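Local atomic coordinates of putative superoxide reductase (PDB entry 3QZB), a protein that probably catalyses the reduction of superoxide to hydrogen peroxide at an iron centre, using electrons delivered by way of rubredoxin. Residues D23-K28 against G52-H57; E27-V32 against N128-W133; Q46-V51 against T108-V113. All coordinates share one frame; numbering follows the deposited sequence. Where two conformers were deposited one is given.

Contact 1: residues D23-K28 against G52-H57; sequences DFKKEK and GKEIPH. With FE (Fe (III) ion), chain B.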
loop_
_atom_site.group_PDB
_atom_site.type_symbol
_atom_site.label_atom_id
_atom_site.label_comp_id
_atom_site.label_asym_id
_atom_site.label_seq_id
_atom_site.Cartn_x
_atom_site.Cartn_y
_atom_site.Cartn_z
ATOM N N ASP A 23 -0.868 -22.110 15.670
ATOM C CA ASP A 23 -1.271 -21.682 17.002
ATOM C C ASP A 23 -0.385 -20.563 17.487
ATOM O O ASP A 23 0.807 -20.738 17.643
ATOM C CB ASP A 23 -1.050 -22.891 17.910
ATOM C CG ASP A 23 -1.553 -22.700 19.323
ATOM O OD1 ASP A 23 -1.898 -21.567 19.712
ATOM O OD2 ASP A 23 -1.630 -23.736 20.040
ATOM N N PHE A 24 -0.966 -19.406 17.764
ATOM C CA PHE A 24 -0.176 -18.257 18.227
ATOM C C PHE A 24 0.560 -18.499 19.545
ATOM O O PHE A 24 1.530 -17.821 19.847
ATOM C CB PHE A 24 -1.030 -16.986 18.312
ATOM C CG PHE A 24 -1.946 -16.927 19.499
ATOM C CD1 PHE A 24 -3.198 -17.501 19.460
ATOM C CD2 PHE A 24 -1.516 -16.329 20.689
ATOM C CE1 PHE A 24 -4.043 -17.440 20.553
ATOM C CE2 PHE A 24 -2.360 -16.293 21.802
ATOM C CZ PHE A 24 -3.610 -16.832 21.732
ATOM N N LYS A 25 0.096 -19.487 20.316
ATOM C CA LYS A 25 0.806 -19.854 21.534
ATOM C C LYS A 25 2.107 -20.605 21.255
ATOM O O LYS A 25 2.911 -20.797 22.165
ATOM C CB LYS A 25 -0.106 -20.677 22.463
ATOM C CG LYS A 25 -1.294 -19.859 22.940
ATOM C CD LYS A 25 -2.224 -20.573 23.924
ATOM C CE LYS A 25 -3.273 -19.553 24.437
ATOM N NZ LYS A 25 -4.183 -20.079 25.505
ATOM N N LYS A 26 2.294 -21.072 20.015
ATOM C CA LYS A 26 3.472 -21.826 19.608
ATOM C C LYS A 26 4.286 -21.111 18.548
ATOM O O LYS A 26 5.428 -21.464 18.345
ATOM C CB LYS A 26 3.031 -23.181 19.052
ATOM C CG LYS A 26 2.373 -24.050 20.141
ATOM C CD LYS A 26 1.868 -25.418 19.693
ATOM C CE LYS A 26 1.230 -26.182 20.903
ATOM N NZ LYS A 26 0.628 -27.519 20.559
ATOM N N GLU A 27 3.715 -20.135 17.849
ATOM C CA GLU A 27 4.279 -19.581 16.622
ATOM C C GLU A 27 4.136 -18.060 16.629
ATOM O O GLU A 27 3.007 -17.531 16.544
ATOM C CB GLU A 27 3.602 -20.208 15.408
ATOM C CG GLU A 27 4.014 -19.587 14.065
ATOM C CD GLU A 27 5.519 -19.541 13.822
ATOM O OE1 GLU A 27 6.105 -20.657 13.647
ATOM O OE2 GLU A 27 6.064 -18.436 13.823
ATOM N N LYS A 28 5.260 -17.335 16.721
ATOM C CA LYS A 28 5.282 -15.895 16.782
ATOM C C LYS A 28 4.631 -15.228 15.566
ATOM O O LYS A 28 4.185 -14.088 15.689
ATOM C CB LYS A 28 6.710 -15.402 16.923
ATOM C CG LYS A 28 7.621 -15.670 15.749
ATOM C CD LYS A 28 9.030 -15.139 15.874
ATOM C CE LYS A 28 9.838 -15.677 16.959
ATOM N NZ LYS A 28 10.087 -17.105 16.674
ATOM N N GLY A 52 3.088 -11.361 16.937
ATOM C CA GLY A 52 4.072 -11.441 18.003
ATOM C C GLY A 52 3.355 -11.181 19.275
ATOM O O GLY A 52 3.948 -10.639 20.171
ATOM N N LYS A 53 2.070 -11.559 19.314
ATOM C CA LYS A 53 1.153 -11.285 20.395
ATOM C C LYS A 53 1.594 -11.868 21.752
ATOM O O LYS A 53 1.686 -11.163 22.751
ATOM C CB LYS A 53 -0.245 -11.795 20.022
ATOM C CG LYS A 53 -1.285 -11.676 21.079
ATOM C CD LYS A 53 -1.620 -10.236 21.392
ATOM C CE LYS A 53 -2.840 -10.187 22.342
ATOM N NZ LYS A 53 -3.024 -8.860 22.977
ATOM N N GLU A 54 1.856 -13.158 21.743
ATOM C CA GLU A 54 2.325 -13.895 22.898
ATOM C C GLU A 54 3.802 -14.172 22.814
ATOM O O GLU A 54 4.492 -14.048 23.814
ATOM C CB GLU A 54 1.564 -15.183 22.952
ATOM C CG GLU A 54 0.201 -15.023 23.573
ATOM C CD GLU A 54 0.174 -15.398 25.030
ATOM O OE1 GLU A 54 0.962 -14.826 25.810
ATOM O OE2 GLU A 54 -0.617 -16.281 25.400
ATOM N N ILE A 55 4.279 -14.595 21.656
ATOM C CA ILE A 55 5.694 -14.855 21.431
ATOM C C ILE A 55 6.224 -13.714 20.592
ATOM O O ILE A 55 5.778 -13.517 19.467
ATOM C CB ILE A 55 5.971 -16.187 20.694
ATOM C CG1 ILE A 55 5.356 -17.355 21.468
ATOM C CG2 ILE A 55 7.495 -16.366 20.528
ATOM C CD1 ILE A 55 5.375 -18.653 20.770
ATOM N N PRO A 56 7.197 -12.967 21.084
ATOM C CA PRO A 56 7.636 -11.783 20.387
ATOM C C PRO A 56 8.285 -12.081 19.022
ATOM O O PRO A 56 8.928 -13.117 18.824
ATOM C CB PRO A 56 8.670 -11.172 21.319
ATOM C CG PRO A 56 8.747 -11.965 22.522
ATOM C CD PRO A 56 7.826 -13.109 22.438
ATOM N N HIS A 57 8.085 -11.139 18.097
ATOM C CA HIS A 57 8.748 -11.205 16.808
ATOM C C HIS A 57 9.754 -10.068 16.731
ATOM O O HIS A 57 9.464 -8.945 17.130
ATOM C CB HIS A 57 7.732 -11.130 15.643
ATOM C CG HIS A 57 8.344 -11.393 14.288
ATOM N ND1 HIS A 57 9.099 -10.440 13.628
ATOM C CD2 HIS A 57 8.345 -12.494 13.484
ATOM C CE1 HIS A 57 9.547 -10.945 12.487
ATOM N NE2 HIS A 57 9.119 -12.184 12.371
HETATM FE FE FE B . 9.774 -13.524 10.718
HETATM O O HOH W 1 2.219 -15.201 19.483
HETATM O O HOH W 2 1.755 -13.982 17.042
#
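The side chain of Lys-28 crosses that of His-57 at about a right angle, with CD of Lys-28 3.6 Å from CD2 of the imidazole. CG of Lys-28 sits between the backbone N and the carbonyl carbon (chi1 65°), and the bend at chi3 (62°) brings CE of Lys-28 to 3.3 Å from O of Pro-56. Nearer the backbone, CB of Lys-28 packs against the backbone O and CG2 of Ile-55. Ile-55 itself points into the turn of 23-28, where CD1 of Ile-55 ends 3.5 Å from C of Lys-26. The turn contains an Asx turn, in which N of Lys-25 donates to OD1 of Asp-23 (2.9 Å).

Both segments are loops of the immunoglobulin-like sandwich: 23-28 leads into strand 31-34, while 52-57 leaves strand 44-51 and delivers His-57, whose NE2 is bound to the iron together with His-29, His-63, Cys-127 and His-130.

At the far end, Phe-24 and Glu-54 meet obliquely. Glu-54 is modelled in two conformers, so this contact is tentative: the ring offers its edge, CE2 of Phe-24 lying 3.4 Å from CG of Glu-54. Two waters link the backbones: one donates to O of Phe-24 (2.7 Å) and accepts from N of Ile-55, and the other donates to O of Lys-28 (2.8 Å) and accepts from N of Gly-52.

Contact 2: residues E27-V32 against N128-W133; sequences EKHVPV and NIHGLW. With FE (Fe (III) ion), chain B.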
loop_
_atom_site.group_PDB
_atom_site.type_symbol
_atom_site.label_atom_id
_atom_site.label_comp_id
_atom_site.label_asym_id
_atom_site.label_seq_id
_atom_site.Cartn_x
_atom_site.Cartn_y
_atom_site.Cartn_z
ATOM N N GLU A 27 3.715 -20.135 17.849
ATOM C CA GLU A 27 4.279 -19.581 16.622
ATOM C C GLU A 27 4.136 -18.060 16.629
ATOM O O GLU A 27 3.007 -17.531 16.544
ATOM C CB GLU A 27 3.602 -20.208 15.408
ATOM C CG GLU A 27 4.014 -19.587 14.065
ATOM C CD GLU A 27 5.519 -19.541 13.822
ATOM O OE1 GLU A 27 6.105 -20.657 13.647
ATOM O OE2 GLU A 27 6.064 -18.436 13.823
ATOM N N LYS A 28 5.260 -17.335 16.721
ATOM C CA LYS A 28 5.282 -15.895 16.782
ATOM C C LYS A 28 4.631 -15.228 15.566
ATOM O O LYS A 28 4.185 -14.088 15.689
ATOM C CB LYS A 28 6.710 -15.402 16.923
ATOM C CG LYS A 28 7.621 -15.670 15.749
ATOM C CD LYS A 28 9.030 -15.139 15.874
ATOM C CE LYS A 28 9.838 -15.677 16.959
ATOM N NZ LYS A 28 10.087 -17.105 16.674
ATOM N N HIS A 29 4.628 -15.861 14.399
ATOM C CA HIS A 29 4.167 -15.205 13.207
ATOM C C HIS A 29 2.653 -15.120 13.056
ATOM O O HIS A 29 2.186 -14.404 12.164
ATOM C CB HIS A 29 4.736 -15.895 11.975
ATOM C CG HIS A 29 6.184 -15.674 11.755
ATOM N ND1 HIS A 29 7.161 -16.580 12.122
ATOM C CD2 HIS A 29 6.821 -14.600 11.257
ATOM C CE1 HIS A 29 8.335 -16.047 11.787
ATOM N NE2 HIS A 29 8.158 -14.834 11.295
ATOM N N VAL A 30 1.886 -15.797 13.884
ATOM C CA VAL A 30 0.439 -15.853 13.661
ATOM C C VAL A 30 -0.172 -14.466 13.940
ATOM O O VAL A 30 0.014 -13.893 15.031
ATOM C CB VAL A 30 -0.217 -16.899 14.559
ATOM C CG1 VAL A 30 -1.736 -16.823 14.387
ATOM C CG2 VAL A 30 0.366 -18.308 14.267
ATOM N N PRO A 31 -0.973 -13.926 12.995
ATOM C CA PRO A 31 -1.667 -12.646 13.288
ATOM C C PRO A 31 -2.885 -12.959 14.148
ATOM O O PRO A 31 -3.709 -13.786 13.759
ATOM C CB PRO A 31 -2.007 -12.120 11.902
ATOM C CG PRO A 31 -2.193 -13.336 11.061
ATOM C CD PRO A 31 -1.178 -14.361 11.605
ATOM N N VAL A 32 -2.978 -12.334 15.305
ATOM C CA VAL A 32 -4.023 -12.606 16.261
ATOM C C VAL A 32 -5.095 -11.509 16.215
ATOM O O VAL A 32 -4.773 -10.333 16.359
ATOM C CB VAL A 32 -3.484 -12.746 17.684
ATOM C CG1 VAL A 32 -4.644 -12.991 18.673
ATOM C CG2 VAL A 32 -2.444 -13.894 17.735
ATOM N N ASN A 128 9.160 -10.226 6.281
ATOM C CA ASN A 128 10.104 -10.018 5.160
ATOM C C ASN A 128 10.958 -11.251 4.831
ATOM O O ASN A 128 11.464 -11.330 3.709
ATOM C CB ASN A 128 10.967 -8.782 5.335
ATOM C CG ASN A 128 12.061 -8.947 6.351
ATOM O OD1 ASN A 128 11.919 -9.680 7.335
ATOM N ND2 ASN A 128 13.173 -8.225 6.153
ATOM N N ILE A 129 11.073 -12.228 5.755
ATOM C CA ILE A 129 11.824 -13.437 5.462
ATOM C C ILE A 129 11.065 -14.722 5.740
ATOM O O ILE A 129 11.508 -15.781 5.332
ATOM C CB ILE A 129 13.210 -13.448 6.203
ATOM C CG1 ILE A 129 13.039 -13.604 7.705
ATOM C CG2 ILE A 129 14.008 -12.231 5.800
ATOM C CD1 ILE A 129 14.359 -13.560 8.492
ATOM N N HIS A 130 9.902 -14.680 6.435
ATOM C CA HIS A 130 9.155 -15.870 6.771
ATOM C C HIS A 130 7.757 -15.930 6.125
ATOM O O HIS A 130 6.887 -16.697 6.570
ATOM C CB HIS A 130 9.001 -16.024 8.287
ATOM C CG HIS A 130 10.316 -16.194 8.999
ATOM N ND1 HIS A 130 10.774 -15.311 9.975
ATOM C CD2 HIS A 130 11.255 -17.183 8.897
ATOM C CE1 HIS A 130 11.931 -15.763 10.414
ATOM N NE2 HIS A 130 12.252 -16.878 9.798
ATOM N N GLY A 131 7.574 -15.154 5.057
ATOM C CA GLY A 131 6.376 -15.290 4.245
ATOM C C GLY A 131 5.066 -14.948 4.933
ATOM O O GLY A 131 4.994 -14.064 5.793
ATOM N N LEU A 132 4.000 -15.562 4.428
ATOM C CA LEU A 132 2.618 -15.246 4.725
ATOM C C LEU A 132 2.020 -16.160 5.794
ATOM O O LEU A 132 2.251 -17.386 5.821
ATOM C CB LEU A 132 1.758 -15.414 3.450
ATOM C CG LEU A 132 2.053 -14.363 2.349
ATOM C CD1 LEU A 132 1.307 -14.820 1.037
ATOM C CD2 LEU A 132 1.630 -12.986 2.727
ATOM N N TRP A 133 1.126 -15.558 6.595
ATOM C CA TRP A 133 0.463 -16.187 7.719
ATOM C C TRP A 133 -0.954 -15.667 7.794
ATOM O O TRP A 133 -1.213 -14.505 7.485
ATOM C CB TRP A 133 1.214 -15.801 9.028
ATOM C CG TRP A 133 2.627 -16.264 8.994
ATOM C CD1 TRP A 133 3.669 -15.658 8.336
ATOM C CD2 TRP A 133 3.150 -17.491 9.500
ATOM N NE1 TRP A 133 4.801 -16.425 8.453
ATOM C CE2 TRP A 133 4.492 -17.569 9.119
ATOM C CE3 TRP A 133 2.586 -18.549 10.219
ATOM C CZ2 TRP A 133 5.321 -18.642 9.512
ATOM C CZ3 TRP A 133 3.385 -19.603 10.592
ATOM C CH2 TRP A 133 4.726 -19.671 10.214
HETATM FE FE FE B . 9.774 -13.524 10.718
#
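CG of Glu-27 lies 3.5 Å from CZ3 of Trp-133, at the start of a type I beta turn, Glu-27 to Val-30, that brings His-29 to the iron centre with four histidines and one cysteine characteristic of superoxide reductases. Glu-27 is a probable iron ligand, as in related enzymes, yet its carboxylate is not among the five ligands here. Its OE2 instead grips His-29 twice. The ring ND1 of His-29 donates to OE2 of Glu-27 over 2.7 Å from above the carboxylate plane, and the backbone N of His-29 meets OE2 on its anti lone pair. The ND1 bond restrains the imidazole's rotation, while the bond from N fixes the carboxylate against the turn.

His-29 and Trp-133 carry the contact. CB of His-29 stands 3.3 Å from the centroid of the five-membered ring of Trp-133, only 14° off the normal, a CH-pi contact. Beyond CB the imidazole forms an offset stack with that ring, the planes 12° apart. NE2 of His-29 binds the iron at 2.2 Å, as does ND1 of His-130, and the two imidazoles meet obliquely at 66°; His-57, His-63 and Cys-127 complete the site. NE1 of Trp-133 donates to O of His-130 (2.8 Å), reaching it from above the carbonyl plane, which helps to orient the indole. An alanine in place of Trp-133 would probably leave the ring and CB of His-29 without their aromatic partner, and the His-130 carbonyl without this donor.

Past the turn, the Pro-31 side chain crosses that of Trp-133 at about a right angle, CD of Pro-31 lying 3.8 Å from CB of the tryptophan.

Contact 3: residues Q46-V51 against T108-V113; sequences QIVVTV and TVTTVV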
loop_
_atom_site.group_PDB
_atom_site.type_symbol
_atom_site.label_atom_id
_atom_site.label_comp_id
_atom_site.label_asym_id
_atom_site.label_seq_id
_atom_site.Cartn_x
_atom_site.Cartn_y
_atom_site.Cartn_z
ATOM N N GLN A 46 -14.261 -2.167 16.647
ATOM C CA GLN A 46 -12.811 -2.179 16.744
ATOM C C GLN A 46 -12.285 -3.573 16.450
ATOM O O GLN A 46 -12.686 -4.534 17.092
ATOM C CB GLN A 46 -12.390 -1.807 18.145
ATOM C CG GLN A 46 -12.994 -0.606 18.766
ATOM C CD GLN A 46 -12.569 0.642 18.116
ATOM O OE1 GLN A 46 -13.432 1.469 17.685
ATOM N NE2 GLN A 46 -11.285 0.877 18.040
ATOM N N ILE A 47 -11.374 -3.676 15.489
ATOM C CA ILE A 47 -10.634 -4.886 15.213
ATOM C C ILE A 47 -9.148 -4.611 15.417
ATOM O O ILE A 47 -8.565 -3.740 14.794
ATOM C CB ILE A 47 -10.865 -5.381 13.772
ATOM C CG1 ILE A 47 -12.347 -5.623 13.487
ATOM C CG2 ILE A 47 -10.043 -6.639 13.495
ATOM C CD1 ILE A 47 -12.629 -5.921 11.980
ATOM N N VAL A 48 -8.588 -5.338 16.397
ATOM C CA VAL A 48 -7.141 -5.262 16.658
ATOM C C VAL A 48 -6.512 -6.509 16.065
ATOM O O VAL A 48 -7.003 -7.634 16.242
ATOM C CB VAL A 48 -6.826 -5.171 18.165
ATOM C CG1 VAL A 48 -5.327 -4.892 18.364
ATOM C CG2 VAL A 48 -7.652 -4.088 18.832
ATOM N N VAL A 49 -5.406 -6.318 15.338
ATOM C CA VAL A 49 -4.635 -7.474 14.845
ATOM C C VAL A 49 -3.167 -7.244 15.243
ATOM O O VAL A 49 -2.636 -6.159 15.063
ATOM C CB VAL A 49 -4.744 -7.671 13.339
ATOM C CG1 VAL A 49 -4.065 -8.964 12.941
ATOM C CG2 VAL A 49 -6.198 -7.646 12.865
ATOM N N THR A 50 -2.573 -8.282 15.837
ATOM C CA THR A 50 -1.207 -8.211 16.370
ATOM C C THR A 50 -0.416 -9.432 15.956
ATOM O O THR A 50 -0.864 -10.551 16.108
ATOM C CB THR A 50 -1.256 -8.164 17.909
ATOM O OG1 THR A 50 -2.156 -7.123 18.339
ATOM C CG2 THR A 50 0.121 -7.936 18.515
ATOM N N VAL A 51 0.777 -9.212 15.419
ATOM C CA VAL A 51 1.750 -10.328 15.224
ATOM C C VAL A 51 2.747 -10.204 16.395
ATOM O O VAL A 51 3.176 -9.143 16.757
ATOM C CB VAL A 51 2.452 -10.213 13.862
ATOM C CG1 VAL A 51 3.533 -11.287 13.701
ATOM C CG2 VAL A 51 1.421 -10.326 12.718
ATOM N N THR A 108 1.226 -4.119 15.041
ATOM C CA THR A 108 0.009 -4.013 15.829
ATOM C C THR A 108 -0.823 -2.977 15.105
ATOM O O THR A 108 -0.306 -1.952 14.691
ATOM C CB THR A 108 0.304 -3.616 17.315
ATOM O OG1 THR A 108 1.254 -4.507 17.874
ATOM C CG2 THR A 108 -1.000 -3.662 18.147
ATOM N N VAL A 109 -2.104 -3.268 14.893
ATOM C CA VAL A 109 -2.974 -2.258 14.289
ATOM C C VAL A 109 -4.390 -2.402 14.857
ATOM O O VAL A 109 -4.865 -3.486 15.071
ATOM C CB VAL A 109 -2.934 -2.300 12.738
ATOM C CG1 VAL A 109 -3.537 -3.617 12.197
ATOM C CG2 VAL A 109 -3.619 -1.030 12.139
ATOM N N THR A 110 -5.032 -1.247 15.007
ATOM C CA THR A 110 -6.477 -1.205 15.296
ATOM C C THR A 110 -7.148 -0.465 14.145
ATOM O O THR A 110 -6.806 0.656 13.820
ATOM C CB THR A 110 -6.779 -0.465 16.581
ATOM O OG1 THR A 110 -6.000 -1.051 17.639
ATOM C CG2 THR A 110 -8.277 -0.549 16.921
ATOM N N THR A 111 -8.104 -1.142 13.525
ATOM C CA THR A 111 -8.948 -0.620 12.445
ATOM C C THR A 111 -10.405 -0.707 12.895
ATOM O O THR A 111 -10.751 -1.462 13.810
ATOM C CB THR A 111 -8.662 -1.404 11.152
ATOM O OG1 THR A 111 -9.289 -0.809 10.019
ATOM C CG2 THR A 111 -9.075 -2.822 11.188
ATOM N N VAL A 112 -11.216 0.179 12.319
ATOM C CA VAL A 112 -12.599 0.325 12.729
ATOM C C VAL A 112 -13.470 0.100 11.479
ATOM O O VAL A 112 -13.232 0.704 10.440
ATOM C CB VAL A 112 -12.864 1.707 13.306
ATOM C CG1 VAL A 112 -14.349 1.871 13.651
ATOM C CG2 VAL A 112 -11.997 1.959 14.517
ATOM N N VAL A 113 -14.434 -0.784 11.623
ATOM C CA VAL A 113 -15.359 -1.107 10.512
ATOM C C VAL A 113 -16.806 -0.912 10.985
ATOM O O VAL A 113 -17.092 -0.843 12.171
ATOM C CB VAL A 113 -15.205 -2.545 10.010
ATOM C CG1 VAL A 113 -13.811 -2.740 9.383
ATOM C CG2 VAL A 113 -15.468 -3.594 11.078
HETATM O O HOH W 3 3.156 -6.556 17.797
#
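Ile-47 pairs with Thr-111 across two neighbouring antiparallel strands of the immunoglobulin-like sandwich, 44-51 and 103-115, whose segments run at 157° to one another. It has more surface buried here than any other residue. Its N donates to O of Thr-111 over 2.8 Å with an almost straight N-H...O angle of 175°, and its O accepts from N of Thr-111, the signature of a hydrogen-bonded pair. The next hydrogen-bonded pair, Val-49 with Val-109, repeats this. The side chain of Ile-47 goes to the buried face, where CD1 meets CG2 of Val-113 at 3.8 Å; Ile-121 of the opposing sheet packs on the same side chain.

Gln-46, on the other face, forms a non-hydrogen-bonded pair with Val-112 and lies side by side with it. A bend at chi2 (-68°), which places CD, turns the amide back over strand 108-113. OE1 of Gln-46 is then 3.5 Å from CG2 of Val-112, and NE2 is equally close to CG2 of Thr-110. Thr-110 and Val-112 also pair with a strand of another subunit, which continues the sheet across the interface.

Thr-108 faces Thr-50 on the Gln-46 side, again in a non-hydrogen-bonded pair. Thr-108 is modelled in two conformers, so the meeting of these side chains is tentative. They point the same way, and each hydroxyl faces the other's methyl: OG1 of Thr-50 is 3.7 Å from CG2 of Thr-108, and CG2 of Thr-50 is 3.7 Å from OG1 of Thr-108.

In the fold
Contact 2 is buried, contact 3 partly buried and contact 1 lies at the surface. Contact 1 joins two loops through side-chain packing and bridging waters, contact 2 relies on aromatic stacking and a shared metal, and contact 3 on regular backbone hydrogen bonds. Contacts 1 and 2 share Glu-27 and Lys-28, have centres about 9 Å apart and supply one and two iron ligands respectively. Contact 3, its centre about 16 Å from the centres of both, has no iron ligand but belongs to the same framework: N of Val-32 is 2.9 Å from O of Thr-50, a probable hydrogen bond joining strand 31-34 to 44-51, which then runs into the 52-57 loop.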